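Local coordinates for Blr6230 protein (Bradyrhizobium diazoefficiens USDA 110, PDB 5NJW) that probably hydrolyses beta-lactam antibiotics as a zinc-dependent metallo-beta-lactamase of subclass B3, at residues Ala72-Thr77 / Ala102-Thr107; Glu125-Leu130 / Gly176-Cys181; His172-His177 / Phe199-Thr204. All coordinates share one frame; numbering follows the deposited sequence.

In the fold
All three contacts are largely buried and gather round the dinuclear zinc site. Contact 1 joins the loop after strand 65-69 to helix 104-107 and supplies ligands to both zinc ions from one short run. Contacts 2 and 3 share G176 and H177: the loop after strand 167-173 is gripped by 125-130 in the first and by 199-204 in the second, with the C181-C201 disulfide tying the two together. Chemistry follows place. Contact 1 packs by van der Waals touch behind its metal ligands, contact 2 is held by a carboxylate and a more exposed guanidinium, and contact 3 by one imidazole bond and a bridging water, with boric acid bound at its edge.

Contact 1: residues Ala72-Thr77 / Ala102-Thr107; sequences AMPQST and AHLDHT. With ZN (zinc ion), chain E; ZN (zinc ion), chain C; OH (hydroxide ion), chain K.
M73 lays its sulfur against the back of D105, SD standing 3.6 Å from CA of D105, while the carboxylate on the other side goes to metal. A chi1 of 54° swings that D105 carboxylate off to the far side from 72-77, and OD2 binds the chain E zinc ion at 2.1 Å. NE2 of H106 is a second ligand of that ion, and H242 joins them. A hydroxide bridges to the chain C zinc ion, which ND1 of H103 holds at 2.1 Å; OD1 of D105 comes within 2.8 Å of the hydroxide oxygen.

Behind this shell the packing is largely apolar. M73 curls back on itself and brings CE to 4.0 Å from CD1 of L104, and CD of P74 lies 4.3 Å from the same CD1 of L104. The backbones press close too, with CA of A72 3.2 Å from O of D105 in a CH...O contact. OG1 of T71 hydrogen-bonds to O of H106, and F26 of helix 23-32 packs on L104 and D105. Together with H101, the ligands H103, D105 and H106 form the HxHxDH zinc-binding motif of the metallo-beta-lactamase superfamily.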
loop_
_atom_site.group_PDB
_atom_site.type_symbol
_atom_site.label_atom_id
_atom_site.label_comp_id
_atom_site.label_asym_id
_atom_site.label_seq_id
_atom_site.Cartn_x
_atom_site.Cartn_y
_atom_site.Cartn_z
ATOM N N ALA A 72 -6.677 2.155 6.621
ATOM C CA ALA A 72 -5.880 1.523 7.656
ATOM C C ALA A 72 -6.682 0.384 8.286
ATOM O O ALA A 72 -7.560 -0.188 7.656
ATOM C CB ALA A 72 -5.400 2.572 8.654
ATOM N N MET A 73 -6.369 0.020 9.535
ATOM C CA MET A 73 -7.111 -1.065 10.192
ATOM C C MET A 73 -8.593 -0.707 10.302
ATOM O O MET A 73 -8.946 0.482 10.325
ATOM C CB MET A 73 -6.558 -1.324 11.600
ATOM C CG MET A 73 -5.173 -1.938 11.634
ATOM S SD MET A 73 -5.171 -3.659 11.087
ATOM C CE MET A 73 -5.916 -4.476 12.519
ATOM N N PRO A 74 -9.472 -1.722 10.349
ATOM C CA PRO A 74 -10.910 -1.446 10.447
ATOM C C PRO A 74 -11.310 -0.479 11.584
ATOM O O PRO A 74 -12.214 0.316 11.424
ATOM C CB PRO A 74 -11.489 -2.860 10.657
ATOM C CG PRO A 74 -10.586 -3.747 9.890
ATOM C CD PRO A 74 -9.220 -3.168 10.196
ATOM N N GLN A 75 -10.607 -0.539 12.708
ATOM C CA GLN A 75 -10.911 0.312 13.890
ATOM C C GLN A 75 -10.335 1.733 13.775
ATOM O O GLN A 75 -10.577 2.581 14.657
ATOM C CB GLN A 75 -10.377 -0.337 15.164
ATOM C CG GLN A 75 -8.898 -0.607 15.089
ATOM C CD GLN A 75 -8.587 -2.083 14.764
ATOM O OE1 GLN A 75 -9.023 -2.669 13.726
ATOM N NE2 GLN A 75 -7.826 -2.699 15.655
ATOM N N SER A 76 -9.562 2.013 12.722
ATOM C CA SER A 76 -8.895 3.313 12.576
ATOM C C SER A 76 -9.518 4.248 11.533
ATOM O O SER A 76 -8.957 5.315 11.288
ATOM C CB SER A 76 -7.413 3.122 12.242
ATOM O OG SER A 76 -6.761 2.386 13.258
ATOM N N THR A 77 -10.674 3.910 10.985
ATOM C CA THR A 77 -11.247 4.702 9.887
ATOM C C THR A 77 -11.554 6.125 10.329
ATOM O O THR A 77 -11.292 7.080 9.589
ATOM C CB THR A 77 -12.465 4.005 9.303
ATOM O OG1 THR A 77 -12.057 2.677 8.945
ATOM C CG2 THR A 77 -13.024 4.750 8.063
ATOM N N ALA A 102 -4.831 -6.154 -0.849
ATOM C CA ALA A 102 -6.057 -6.409 -0.133
ATOM C C ALA A 102 -5.843 -7.180 1.159
ATOM O O ALA A 102 -6.298 -8.321 1.291
ATOM C CB ALA A 102 -7.012 -7.150 -1.075
ATOM N N HIS A 103 -5.156 -6.569 2.119
ATOM C CA HIS A 103 -5.104 -7.033 3.523
ATOM C C HIS A 103 -5.761 -6.031 4.444
ATOM O O HIS A 103 -5.760 -4.814 4.130
ATOM C CB HIS A 103 -3.659 -7.237 3.976
ATOM C CG HIS A 103 -2.962 -8.368 3.298
ATOM N ND1 HIS A 103 -1.588 -8.436 3.238
ATOM C CD2 HIS A 103 -3.430 -9.496 2.730
ATOM C CE1 HIS A 103 -1.235 -9.565 2.646
ATOM N NE2 HIS A 103 -2.333 -10.208 2.301
ATOM N N LEU A 104 -6.291 -6.504 5.576
ATOM C CA LEU A 104 -7.111 -5.686 6.458
ATOM C C LEU A 104 -6.450 -4.405 6.961
ATOM O O LEU A 104 -7.160 -3.469 7.276
ATOM C CB LEU A 104 -7.628 -6.474 7.664
ATOM C CG LEU A 104 -6.703 -6.693 8.842
ATOM C CD1 LEU A 104 -7.543 -7.139 10.053
ATOM C CD2 LEU A 104 -5.612 -7.697 8.476
ATOM N N ASP A 105 -5.129 -4.391 7.094
ATOM C CA ASP A 105 -4.454 -3.196 7.552
ATOM C C ASP A 105 -4.425 -2.074 6.493
ATOM O O ASP A 105 -4.019 -0.956 6.805
ATOM C CB ASP A 105 -3.052 -3.509 8.093
ATOM C CG ASP A 105 -2.145 -4.280 7.132
ATOM O OD1 ASP A 105 -2.592 -5.210 6.423
ATOM O OD2 ASP A 105 -0.917 -3.947 7.122
ATOM N N HIS A 106 -4.842 -2.367 5.254
ATOM C CA HIS A 106 -4.941 -1.377 4.175
ATOM C C HIS A 106 -6.358 -1.209 3.669
ATOM O O HIS A 106 -6.658 -0.206 3.023
ATOM C CB HIS A 106 -4.003 -1.729 3.056
ATOM C CG HIS A 106 -2.641 -1.991 3.555
ATOM N ND1 HIS A 106 -1.844 -1.009 4.092
ATOM C CD2 HIS A 106 -1.958 -3.145 3.712
ATOM C CE1 HIS A 106 -0.745 -1.555 4.579
ATOM N NE2 HIS A 106 -0.775 -2.853 4.333
ATOM N N THR A 107 -7.247 -2.159 3.936
ATOM C CA THR A 107 -8.610 -2.148 3.391
ATOM C C THR A 107 -9.688 -1.892 4.444
ATOM O O THR A 107 -10.875 -1.874 4.104
ATOM C CB THR A 107 -8.930 -3.494 2.762
ATOM O OG1 THR A 107 -8.887 -4.464 3.814
ATOM C CG2 THR A 107 -7.960 -3.885 1.672
HETATM ZN ZN ZN E . 0.383 -4.141 5.480
HETATM ZN ZN ZN C . -0.219 -6.860 3.540
HETATM O O OH K . -0.256 -6.046 5.207
#

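Contact 2: residues Glu125-Leu130 / Gly176-Cys181; sequences ERDKPL and GHSPGC. With ZN (zinc ion), chain C; BO3 (boric acid), chain F; EDO (1,2-ethanediol), chain H.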
loop_
_atom_site.group_PDB
_atom_site.type_symbol
_atom_site.label_atom_id
_atom_site.label_comp_id
_atom_site.label_asym_id
_atom_site.label_seq_id
_atom_site.Cartn_x
_atom_site.Cartn_y
_atom_site.Cartn_z
ATOM N N GLU A 125 -6.853 -6.924 -10.361
ATOM C CA GLU A 125 -7.890 -7.925 -10.613
ATOM C C GLU A 125 -7.772 -9.177 -9.749
ATOM O O GLU A 125 -8.793 -9.672 -9.294
ATOM C CB GLU A 125 -7.957 -8.276 -12.103
ATOM C CG GLU A 125 -6.750 -8.996 -12.650
ATOM C CD GLU A 125 -6.901 -9.411 -14.097
ATOM O OE1 GLU A 125 -7.958 -9.150 -14.704
ATOM O OE2 GLU A 125 -5.940 -9.998 -14.618
ATOM N N ARG A 126 -6.561 -9.668 -9.484
ATOM C CA ARG A 126 -6.452 -10.900 -8.685
ATOM C C ARG A 126 -6.732 -10.691 -7.181
ATOM O O ARG A 126 -6.889 -11.659 -6.456
ATOM C CB ARG A 126 -5.110 -11.553 -8.937
ATOM C CG ARG A 126 -4.958 -12.016 -10.393
ATOM C CD ARG A 126 -3.928 -13.107 -10.584
ATOM N NE ARG A 126 -2.687 -12.833 -9.897
ATOM C CZ ARG A 126 -1.692 -13.696 -9.714
ATOM N NH1 ARG A 126 -0.626 -13.332 -9.043
ATOM N NH2 ARG A 126 -1.748 -14.944 -10.166
ATOM N N ASP A 127 -6.798 -9.443 -6.711
ATOM C CA ASP A 127 -7.232 -9.170 -5.349
ATOM C C ASP A 127 -8.743 -8.961 -5.244
ATOM O O ASP A 127 -9.255 -8.853 -4.130
ATOM C CB ASP A 127 -6.489 -7.971 -4.740
ATOM C CG ASP A 127 -5.164 -8.334 -4.086
ATOM O OD1 ASP A 127 -4.764 -9.511 -4.095
ATOM O OD2 ASP A 127 -4.526 -7.393 -3.541
ATOM N N LYS A 128 -9.462 -8.887 -6.371
ATOM C CA LYS A 128 -10.905 -8.657 -6.317
ATOM C C LYS A 128 -11.628 -9.686 -5.416
ATOM O O LYS A 128 -12.448 -9.278 -4.596
ATOM C CB LYS A 128 -11.487 -8.570 -7.740
ATOM C CG LYS A 128 -12.996 -8.391 -7.798
ATOM C CD LYS A 128 -13.472 -8.123 -9.223
ATOM C CE LYS A 128 -14.992 -8.063 -9.324
ATOM N NZ LYS A 128 -15.379 -8.026 -10.754
ATOM N N PRO A 129 -11.302 -11.000 -5.505
ATOM C CA PRO A 129 -12.027 -11.943 -4.625
ATOM C C PRO A 129 -11.782 -11.680 -3.140
ATOM O O PRO A 129 -12.676 -11.856 -2.325
ATOM C CB PRO A 129 -11.473 -13.322 -5.037
ATOM C CG PRO A 129 -10.874 -13.140 -6.386
ATOM C CD PRO A 129 -10.460 -11.708 -6.489
ATOM N N LEU A 130 -10.565 -11.247 -2.812
ATOM C CA LEU A 130 -10.198 -10.947 -1.424
ATOM C C LEU A 130 -10.982 -9.750 -0.898
ATOM O O LEU A 130 -11.505 -9.768 0.218
ATOM C CB LEU A 130 -8.694 -10.656 -1.301
ATOM C CG LEU A 130 -7.674 -11.803 -1.281
ATOM C CD1 LEU A 130 -7.761 -12.702 -2.491
ATOM C CD2 LEU A 130 -6.277 -11.216 -1.187
ATOM N N GLY A 176 2.814 -11.006 -5.167
ATOM C CA GLY A 176 3.654 -11.739 -4.222
ATOM C C GLY A 176 3.075 -11.587 -2.832
ATOM O O GLY A 176 2.493 -12.515 -2.272
ATOM N N HIS A 177 3.182 -10.378 -2.292
ATOM C CA HIS A 177 2.624 -10.113 -0.973
ATOM C C HIS A 177 1.110 -10.376 -0.980
ATOM O O HIS A 177 0.551 -10.831 0.021
ATOM C CB HIS A 177 3.004 -8.706 -0.552
ATOM C CG HIS A 177 2.533 -8.352 0.811
ATOM N ND1 HIS A 177 3.196 -8.704 1.963
ATOM C CD2 HIS A 177 1.414 -7.722 1.208
ATOM C CE1 HIS A 177 2.534 -8.246 3.011
ATOM N NE2 HIS A 177 1.421 -7.682 2.583
ATOM N N SER A 178 0.455 -10.105 -2.105
ATOM C CA SER A 178 -0.913 -10.564 -2.364
ATOM C C SER A 178 -0.981 -10.883 -3.850
ATOM O O SER A 178 -0.133 -10.411 -4.626
ATOM C CB SER A 178 -1.981 -9.512 -2.010
ATOM O OG SER A 178 -2.011 -8.475 -3.004
ATOM N N PRO A 179 -1.980 -11.683 -4.270
ATOM C CA PRO A 179 -1.965 -12.059 -5.690
ATOM C C PRO A 179 -2.231 -10.897 -6.633
ATOM O O PRO A 179 -1.770 -10.918 -7.779
ATOM C CB PRO A 179 -3.064 -13.151 -5.792
ATOM C CG PRO A 179 -3.906 -12.996 -4.584
ATOM C CD PRO A 179 -3.037 -12.389 -3.514
ATOM N N GLY A 180 -2.967 -9.893 -6.160
ATOM C CA GLY A 180 -3.310 -8.735 -6.984
ATOM C C GLY A 180 -2.589 -7.453 -6.604
ATOM O O GLY A 180 -3.054 -6.373 -6.951
ATOM N N CYS A 181 -1.488 -7.581 -5.879
ATOM C CA CYS A 181 -0.729 -6.428 -5.361
ATOM C C CYS A 181 -0.349 -5.523 -6.531
ATOM O O CYS A 181 0.258 -5.999 -7.498
ATOM C CB CYS A 181 0.520 -7.006 -4.654
ATOM S SG CYS A 181 1.339 -6.116 -3.330
HETATM ZN ZN ZN C . -0.219 -6.860 3.540
HETATM B B BO3 F . 2.991 -5.454 4.816
HETATM O O1 BO3 F . 1.828 -4.716 4.139
HETATM O O2 BO3 F . 2.843 -5.954 6.260
HETATM O O3 BO3 F . 4.334 -5.603 4.087
HETATM C C1 EDO H . -0.662 -9.920 -11.505
HETATM O O1 EDO H . -1.587 -9.930 -10.422
HETATM C C2 EDO H . -0.929 -11.106 -12.417
HETATM O O2 EDO H . 0.042 -12.144 -12.275
#
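The 3-10 turn at 125-127 and the type I beta turn S178-C181 meet at R126 and G180, whose CA atoms are 4.2 Å apart; a glycine at 180 lets the backbones come this near, its CA lying against CB of R126.

From there two side chains reach across in different directions, and between them they grip both polar atoms of the P179-G180 peptide. D127 works with both carboxylate oxygens. OD1 receives the backbone N-H of G180 at 2.8 Å, the donor standing well above the carboxylate plane, 69° out of it. OD2 takes the hydroxyl OG of S178 at 2.8 Å on its syn lone pair, in one of the two conformers of S178. The same OD2 also accepts from the backbone N of A102, in the zinc-binding loop. CD of the P179 ring rests 3.4 Å from OD1 of D127, and CD2 of L130, again in one of two conformers, meets that CD tip to tip.

R126 takes the other side of the same peptide. A kink at chi3 (-46°) lets it hold O of P179 side-on, NE and NH1 each 3.0 Å from that oxygen. The NH1 bond lies in the carbonyl plane on a lone pair, whereas NE comes from above that plane. CB of P179 covers one face of the guanidinium and O2 of an ethanediol, probably from the crystallisation liquor, the opposite one. NH1 also makes a salt bridge to D222.

Two backbone N-H groups, and the S178 hydroxyl in one of its conformers, would probably favour a negative charge on the buried D127. Through them D127 ties the turn that follows the zinc ligand H177 to the loop carrying H101 and H103, a second-shell link between two ligand-bearing parts of the site.

Contact 3: residues His172-His177 / Phe199-Thr204; sequences HATPGH and FFCSGT. With ZN (zinc ion), chain D; ZN (zinc ion), chain C; BO3 (boric acid), chain F.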
loop_
_atom_site.group_PDB
_atom_site.type_symbol
_atom_site.label_atom_id
_atom_site.label_comp_id
_atom_site.label_asym_id
_atom_site.label_seq_id
_atom_site.Cartn_x
_atom_site.Cartn_y
_atom_site.Cartn_z
ATOM N N HIS A 172 0.909 -1.002 -11.993
ATOM C CA HIS A 172 1.918 -1.998 -12.275
ATOM C C HIS A 172 1.598 -3.239 -11.464
ATOM O O HIS A 172 1.412 -3.171 -10.238
ATOM C CB HIS A 172 3.304 -1.523 -11.919
ATOM C CG HIS A 172 3.765 -0.386 -12.753
ATOM N ND1 HIS A 172 4.386 -0.559 -13.971
ATOM C CD2 HIS A 172 3.673 0.942 -12.548
ATOM C CE1 HIS A 172 4.665 0.635 -14.477
ATOM N NE2 HIS A 172 4.231 1.557 -13.638
ATOM N N ALA A 173 1.563 -4.394 -12.120
ATOM C CA ALA A 173 1.309 -5.649 -11.419
ATOM C C ALA A 173 2.583 -6.096 -10.728
ATOM O O ALA A 173 3.575 -6.420 -11.379
ATOM C CB ALA A 173 0.827 -6.699 -12.412
ATOM N N THR A 174 2.565 -6.089 -9.392
ATOM C CA THR A 174 3.709 -6.465 -8.575
ATOM C C THR A 174 3.269 -7.496 -7.533
ATOM O O THR A 174 3.366 -7.250 -6.332
ATOM C CB THR A 174 4.328 -5.223 -7.915
ATOM O OG1 THR A 174 3.297 -4.434 -7.311
ATOM C CG2 THR A 174 5.043 -4.366 -8.949
ATOM N N PRO A 175 2.771 -8.652 -7.990
ATOM C CA PRO A 175 2.246 -9.663 -7.074
ATOM C C PRO A 175 3.301 -10.330 -6.203
ATOM O O PRO A 175 4.498 -10.224 -6.427
ATOM C CB PRO A 175 1.595 -10.675 -8.027
ATOM C CG PRO A 175 2.447 -10.586 -9.248
ATOM C CD PRO A 175 2.663 -9.105 -9.397
ATOM N N GLY A 176 2.814 -11.006 -5.167
ATOM C CA GLY A 176 3.654 -11.739 -4.222
ATOM C C GLY A 176 3.075 -11.587 -2.832
ATOM O O GLY A 176 2.493 -12.515 -2.272
ATOM N N HIS A 177 3.182 -10.378 -2.292
ATOM C CA HIS A 177 2.624 -10.113 -0.973
ATOM C C HIS A 177 1.110 -10.376 -0.980
ATOM O O HIS A 177 0.551 -10.831 0.021
ATOM C CB HIS A 177 3.004 -8.706 -0.552
ATOM C CG HIS A 177 2.533 -8.352 0.811
ATOM N ND1 HIS A 177 3.196 -8.704 1.963
ATOM C CD2 HIS A 177 1.414 -7.722 1.208
ATOM C CE1 HIS A 177 2.534 -8.246 3.011
ATOM N NE2 HIS A 177 1.421 -7.682 2.583
ATOM N N PHE A 199 3.881 4.339 -5.586
ATOM C CA PHE A 199 3.255 3.768 -4.386
ATOM C C PHE A 199 3.461 2.251 -4.499
ATOM O O PHE A 199 2.681 1.546 -5.155
ATOM C CB PHE A 199 1.772 4.109 -4.345
ATOM C CG PHE A 199 1.465 5.589 -4.285
ATOM C CD1 PHE A 199 1.296 6.350 -5.439
ATOM C CD2 PHE A 199 1.277 6.213 -3.052
ATOM C CE1 PHE A 199 0.986 7.696 -5.365
ATOM C CE2 PHE A 199 0.972 7.558 -2.982
ATOM C CZ PHE A 199 0.794 8.291 -4.135
ATOM N N PHE A 200 4.565 1.780 -3.957
ATOM C CA PHE A 200 4.943 0.365 -4.034
ATOM C C PHE A 200 3.960 -0.422 -3.154
ATOM O O PHE A 200 3.547 0.060 -2.096
ATOM C CB PHE A 200 6.392 0.190 -3.556
ATOM C CG PHE A 200 6.869 -1.219 -3.588
ATOM C CD1 PHE A 200 6.887 -1.943 -4.784
ATOM C CD2 PHE A 200 7.291 -1.849 -2.410
ATOM C CE1 PHE A 200 7.329 -3.259 -4.777
ATOM C CE2 PHE A 200 7.702 -3.155 -2.411
ATOM C CZ PHE A 200 7.731 -3.860 -3.587
ATOM N N CYS A 201 3.536 -1.597 -3.594
ATOM C CA CYS A 201 2.432 -2.268 -2.926
ATOM C C CYS A 201 2.771 -3.045 -1.695
ATOM O O CYS A 201 1.854 -3.382 -0.972
ATOM C CB CYS A 201 1.693 -3.166 -3.906
ATOM S SG CYS A 201 2.525 -4.677 -4.345
ATOM N N SER A 202 4.045 -3.364 -1.504
ATOM C CA SER A 202 4.619 -4.254 -0.458
ATOM C C SER A 202 5.235 -5.479 -1.100
ATOM O O SER A 202 4.612 -6.109 -1.970
ATOM C CB SER A 202 3.659 -4.826 0.595
ATOM O OG SER A 202 4.382 -5.759 1.397
ATOM N N GLY A 203 6.410 -5.852 -0.619
ATOM C CA GLY A 203 7.072 -7.086 -1.036
ATOM C C GLY A 203 7.593 -7.924 0.132
ATOM O O GLY A 203 8.469 -8.763 -0.059
ATOM N N THR A 204 7.012 -7.761 1.322
ATOM C CA THR A 204 7.385 -8.537 2.500
ATOM C C THR A 204 6.712 -9.924 2.452
ATOM O O THR A 204 5.653 -10.099 1.864
ATOM C CB THR A 204 6.965 -7.816 3.791
ATOM O OG1 THR A 204 5.538 -7.747 3.796
ATOM C CG2 THR A 204 7.596 -6.436 3.885
HETATM ZN ZN ZN D . 4.970 -2.203 -14.975
HETATM ZN ZN ZN C . -0.219 -6.860 3.540
HETATM B B BO3 F . 2.991 -5.454 4.816
HETATM O O1 BO3 F . 1.828 -4.716 4.139
HETATM O O2 BO3 F . 2.843 -5.954 6.260
HETATM O O3 BO3 F . 4.334 -5.603 4.087
HETATM O O HOH W 1 4.444 -8.215 -3.818
#
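With CG of H177 opposite its backbone N (chi1 -177°) and the ring turned by chi2 of 82°, the imidazole stands between a metal and the 199-204 loop; S202, extended likewise, swings its OG over one face of that ring.

The ring is held at both nitrogens. NE2 binds the chain C zinc ion at 2.1 Å, and on the other side ND1 gives its N-H to O of T204 at 2.8 Å. This bond is nearly straight (173°) and lies in the ring plane, so it fixes the rotation of the imidazole as well as its place; Y223 donates to the same carbonyl oxygen. The carbonyl should also polarise the ring and make NE2 a somewhat better ligand. CB of S202 lies 3.9 Å from the ring centroid of H177 as a CH-pi contact.

The hydroxyl over the ring and the one alongside it both turn to a bound boric acid. OG of S202 donates to O3 of the boric acid at 2.7 Å. OG1 of T204 closes to 2.5 Å from the same O3, a distance too short to be taken at face value, so the details of that bond are doubtful.

Behind the histidine, one water joins the loops, accepting from N of H177 and donating to O of T174 and to O of S202. Farther back OG1 of T174 sits 3.1 Å from SG of C201, though its stronger partner is S183. C201 is bound by a disulfide to C181, and its carbonyl accepts from ND1 of H101, positioning another ligand of the same zinc.

H177, with H101 and H103, completes the three-histidine zinc site of the metallo-beta-lactamase fold.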